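PDB 2RCY: pyrroline carboxylate reductase from Plasmodium falciparum, which probably catalyses the NAD(P)H-dependent reduction of pyrroline-5-carboxylate to proline, and is seen here with NADP bound. Local coordinates for residues A[160-168]-A[250-258]. Sequence-based numbering, arbitrary orientation. Where two conformers were deposited one is given.
Sequences DIATAISGC and VEAACEKSK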
ATOM      1  N   ASP A 160      -7.238  29.747 -10.241  1.00 31.26           N
ATOM      2  CA  ASP A 160      -6.289  28.786  -9.682  1.00 30.74           C
ATOM      3  C   ASP A 160      -6.486  27.373 -10.236  1.00 30.33           C
ATOM      4  O   ASP A 160      -5.515  26.708 -10.599  1.00 30.19           O
ATOM      5  CB  ASP A 160      -6.359  28.792  -8.153  1.00 30.75           C
ATOM      6  CG  ASP A 160      -6.123  30.175  -7.565  1.00 30.84           C
ATOM      7  OD1 ASP A 160      -4.994  30.698  -7.685  1.00 30.68           O
ATOM      8  OD2 ASP A 160      -7.070  30.737  -6.976  1.00 31.05           O
ATOM      9  N   ILE A 161      -7.742  26.929 -10.301  1.00 29.79           N
ATOM     10  CA  ILE A 161      -8.075  25.632 -10.899  1.00 29.32           C
ATOM     11  C   ILE A 161      -7.872  25.639 -12.422  1.00 29.06           C
ATOM     12  O   ILE A 161      -7.425  24.644 -12.999  1.00 28.96           O
ATOM     13  CB  ILE A 161      -9.510  25.132 -10.494  1.00 29.30           C
ATOM     14  CG1 ILE A 161      -9.859  23.801 -11.174  1.00 29.07           C
ATOM     15  CG2 ILE A 161     -10.578  26.181 -10.787  1.00 29.10           C
ATOM     16  CD1 ILE A 161      -9.004  22.634 -10.739  1.00 28.72           C
ATOM     17  N   ALA A 162      -8.185  26.767 -13.056  1.00 28.73           N
ATOM     18  CA  ALA A 162      -7.993  26.926 -14.496  1.00 28.41           C
ATOM     19  C   ALA A 162      -6.513  26.877 -14.878  1.00 28.15           C
ATOM     20  O   ALA A 162      -6.159  26.318 -15.914  1.00 28.11           O
ATOM     21  CB  ALA A 162      -8.630  28.212 -14.975  1.00 28.38           C
ATOM     22  N   THR A 163      -5.664  27.462 -14.034  1.00 27.87           N
ATOM     23  CA  THR A 163      -4.209  27.391 -14.188  1.00 27.58           C
ATOM     24  C   THR A 163      -3.738  25.939 -14.120  1.00 27.40           C
ATOM     25  O   THR A 163      -2.919  25.506 -14.930  1.00 27.30           O
ATOM     26  CB  THR A 163      -3.485  28.222 -13.096  1.00 27.61           C
ATOM     27  OG1 THR A 163      -3.970  29.571 -13.113  1.00 27.74           O
ATOM     28  CG2 THR A 163      -1.976  28.226 -13.311  1.00 27.44           C
ATOM     29  N   ALA A 164      -4.278  25.195 -13.157  1.00 27.28           N
ATOM     30  CA  ALA A 164      -3.941  23.788 -12.947  1.00 27.08           C
ATOM     31  C   ALA A 164      -4.303  22.898 -14.138  1.00 26.96           C
ATOM     32  O   ALA A 164      -3.622  21.908 -14.403  1.00 27.02           O
ATOM     33  CB  ALA A 164      -4.605  23.277 -11.681  1.00 27.04           C
ATOM     34  N   ILE A 165      -5.370  23.258 -14.846  1.00 26.83           N
ATOM     35  CA  ILE A 165      -5.836  22.506 -16.013  1.00 26.66           C
ATOM     36  C   ILE A 165      -5.250  23.051 -17.318  1.00 26.55           C
ATOM     37  O   ILE A 165      -4.633  22.311 -18.083  1.00 26.46           O
ATOM     38  CB  ILE A 165      -7.387  22.490 -16.097  1.00 26.63           C
ATOM     39  CG1 ILE A 165      -7.969  21.617 -14.984  1.00 26.65           C
ATOM     40  CG2 ILE A 165      -7.868  22.000 -17.471  1.00 26.67           C
ATOM     41  CD1 ILE A 165      -9.447  21.817 -14.758  1.00 26.89           C
ATOM     42  N   SER A 166      -5.450  24.343 -17.561  1.00 26.43           N
ATOM     43  CA  SER A 166      -5.059  24.962 -18.823  1.00 26.33           C
ATOM     44  C   SER A 166      -3.580  25.343 -18.861  1.00 26.24           C
ATOM     45  O   SER A 166      -2.893  25.058 -19.840  1.00 26.34           O
ATOM     46  CB  SER A 166      -5.947  26.175 -19.114  1.00 26.31           C
ATOM     47  OG  SER A 166      -5.493  26.887 -20.249  1.00 26.43           O
ATOM     48  N   GLY A 167      -3.097  25.982 -17.798  1.00 26.17           N
ATOM     49  CA  GLY A 167      -1.701  26.404 -17.712  1.00 26.02           C
ATOM     50  C   GLY A 167      -0.740  25.242 -17.545  1.00 25.98           C
ATOM     51  O   GLY A 167       0.246  25.141 -18.277  1.00 25.93           O
ATOM     52  N   CYS A 168      -1.036  24.364 -16.587  1.00 25.91           N
ATOM     53  CA  CYS A 168      -0.187  23.211 -16.272  1.00 25.86           C
ATOM     54  C   CYS A 168      -0.493  21.993 -17.135  1.00 25.81           C
ATOM     55  O   CYS A 168       0.346  21.101 -17.276  1.00 25.86           O
ATOM     56  CB  CYS A 168      -0.337  22.824 -14.804  1.00 25.90           C
ATOM     57  SG  CYS A 168       0.112  24.105 -13.652  1.00 25.84           S
ATOM     58  N   VAL A 250      -3.988  17.663 -10.481  1.00 28.90           N
ATOM     59  CA  VAL A 250      -4.636  18.938 -10.774  1.00 28.93           C
ATOM     60  C   VAL A 250      -4.893  19.722  -9.485  1.00 28.97           C
ATOM     61  O   VAL A 250      -4.582  20.909  -9.407  1.00 28.96           O
ATOM     62  CB  VAL A 250      -5.959  18.737 -11.563  1.00 28.91           C
ATOM     63  CG1 VAL A 250      -6.682  20.061 -11.766  1.00 28.77           C
ATOM     64  CG2 VAL A 250      -5.688  18.077 -12.911  1.00 28.83           C
ATOM     65  N   GLU A 251      -5.444  19.046  -8.477  1.00 29.06           N
ATOM     66  CA  GLU A 251      -5.771  19.677  -7.200  1.00 29.21           C
ATOM     67  C   GLU A 251      -4.531  20.140  -6.429  1.00 29.25           C
ATOM     68  O   GLU A 251      -4.553  21.197  -5.795  1.00 29.25           O
ATOM     69  CB  GLU A 251      -6.631  18.746  -6.340  1.00 29.22           C
ATOM     70  CG  GLU A 251      -7.218  19.420  -5.102  1.00 29.50           C
ATOM     71  CD  GLU A 251      -8.408  18.683  -4.524  1.00 29.83           C
ATOM     72  OE1 GLU A 251      -9.234  18.158  -5.301  1.00 30.27           O
ATOM     73  OE2 GLU A 251      -8.526  18.647  -3.284  1.00 30.18           O
ATOM     74  N   ALA A 252      -3.458  19.352  -6.492  1.00 29.32           N
ATOM     75  CA  ALA A 252      -2.181  19.720  -5.877  1.00 29.41           C
ATOM     76  C   ALA A 252      -1.614  20.994  -6.501  1.00 29.51           C
ATOM     77  O   ALA A 252      -1.081  21.854  -5.797  1.00 29.53           O
ATOM     78  CB  ALA A 252      -1.180  18.580  -5.991  1.00 29.34           C
ATOM     79  N   ALA A 253      -1.736  21.100  -7.823  1.00 29.67           N
ATOM     80  CA  ALA A 253      -1.350  22.299  -8.560  1.00 29.84           C
ATOM     81  C   ALA A 253      -2.249  23.485  -8.195  1.00 30.02           C
ATOM     82  O   ALA A 253      -1.769  24.607  -8.031  1.00 29.93           O
ATOM     83  CB  ALA A 253      -1.388  22.034 -10.058  1.00 29.74           C
ATOM     84  N   CYS A 254      -3.547  23.219  -8.054  1.00 30.25           N
ATOM     85  CA  CYS A 254      -4.530  24.236  -7.683  1.00 30.60           C
ATOM     86  C   CYS A 254      -4.249  24.838  -6.301  1.00 31.09           C
ATOM     87  O   CYS A 254      -4.434  26.043  -6.097  1.00 31.04           O
ATOM     88  CB  CYS A 254      -5.943  23.651  -7.739  1.00 30.52           C
ATOM     89  SG  CYS A 254      -7.263  24.806  -7.308  1.00 30.17           S
ATOM     90  N   GLU A 255      -3.801  23.994  -5.369  1.00 31.49           N
ATOM     91  CA  GLU A 255      -3.441  24.419  -4.014  0.50 31.84           C
ATOM     92  C   GLU A 255      -2.184  25.282  -4.017  1.00 32.00           C
ATOM     93  O   GLU A 255      -2.062  26.227  -3.234  1.00 32.03           O
ATOM     94  CB  GLU A 255      -3.211  23.206  -3.110  0.50 31.81           C
ATOM     95  CG  GLU A 255      -4.472  22.476  -2.672  0.50 31.96           C
ATOM     96  CD  GLU A 255      -4.179  21.293  -1.761  0.50 31.97           C
ATOM     97  OE1 GLU A 255      -4.758  20.211  -1.990  0.50 32.16           O
ATOM     98  OE2 GLU A 255      -3.366  21.442  -0.821  0.50 32.00           O
ATOM     99  N   LYS A 256      -1.243  24.933  -4.893  1.00 32.37           N
ATOM    100  CA  LYS A 256       0.021  25.658  -5.018  1.00 32.87           C
ATOM    101  C   LYS A 256      -0.209  27.057  -5.592  1.00 33.36           C
ATOM    102  O   LYS A 256       0.434  28.019  -5.167  1.00 33.35           O
ATOM    103  CB  LYS A 256       1.022  24.866  -5.870  1.00 32.68           C
ATOM    104  CG  LYS A 256       2.356  25.570  -6.138  1.00 32.51           C
ATOM    105  CD  LYS A 256       3.205  25.732  -4.880  1.00 31.82           C
ATOM    106  CE  LYS A 256       4.507  26.444  -5.193  1.00 31.52           C
ATOM    107  NZ  LYS A 256       5.427  26.493  -4.028  1.00 31.39           N
ATOM    108  N   SER A 257      -1.132  27.156  -6.548  1.00 33.97           N
ATOM    109  CA  SER A 257      -1.550  28.439  -7.109  1.00 34.58           C
ATOM    110  C   SER A 257      -2.181  29.336  -6.039  1.00 35.11           C
ATOM    111  O   SER A 257      -1.935  30.543  -6.008  1.00 35.12           O
ATOM    112  CB  SER A 257      -2.526  28.217  -8.267  1.00 34.52           C
ATOM    113  OG  SER A 257      -2.908  29.442  -8.866  1.00 34.45           O
ATOM    114  N   LYS A 258      -2.982  28.734  -5.162  1.00 35.83           N
ATOM    115  CA  LYS A 258      -3.631  29.457  -4.069  1.00 36.61           C
ATOM    116  C   LYS A 258      -2.673  29.800  -2.931  1.00 37.16           C
ATOM    117  O   LYS A 258      -2.840  30.822  -2.265  1.00 37.24           O
ATOM    118  CB  LYS A 258      -4.830  28.672  -3.536  1.00 36.57           C
ATOM    119  CG  LYS A 258      -6.048  28.744  -4.436  1.00 36.68           C
ATOM    120  CD  LYS A 258      -7.237  28.012  -3.852  1.00 37.09           C
ATOM    121  CE  LYS A 258      -8.447  28.148  -4.762  1.00 37.36           C
ATOM    122  NZ  LYS A 258      -9.618  27.377  -4.256  1.00 37.87           N
TER
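A close helix-helix crossing within the all-helical dimerisation region joins residues 160-168, from the short helix following the last strand of the chain's sheet, to 250-258 on the C-terminal helix. The axes approach to 8.0 Å and their directions differ by 130°, a spacing that small residues make possible at the crossing point. Ala164 fills that point: its CB lies 3.3 Å from Val250 O, over the backbone of the partner helix, and 3.8 Å from Ala253 CB. To one side, CG1 of Val250, held anti to the backbone N (chi1 175°), touches two isoleucines, Ile161 through CD1 at 3.6 Å and Ile165 through CG1. Cys254 lays its SG alongside the backbone of Ile161, with the sulfur also against Ile161 CB.

The polar end of the interface is a single hydrogen bond, donated by Ser257 OG to Asp160 OD1 at 2.7 Å; it enters at the carboxylate's anti lone pair, away from OD2. Ser257 OG extends anti to its own backbone N (chi1 -178°), which brings the hydroxyl across to the buried aspartate. Lys258 crosses the Asp160 side chain at about a right angle and meets it through its aliphatic part, CG being 3.4 Å from OD2. NZ of Lys258 stays 5.0 Å from Asp160 OD2, too far for a direct ion pair, though its charge may still steady the carboxylate.

Thr163, whose OG1 is hydrogen-bonded to Met159 O, has its side chain about 6 Å from the bound NADP, so this edge of the contact lies near the cofactor. Ala162 packs on Ile126 of strand 123-129, Tyr172 of helix 169-186 touches Val250 and Ala253, and Ala183 of the second subunit packs against Ile161.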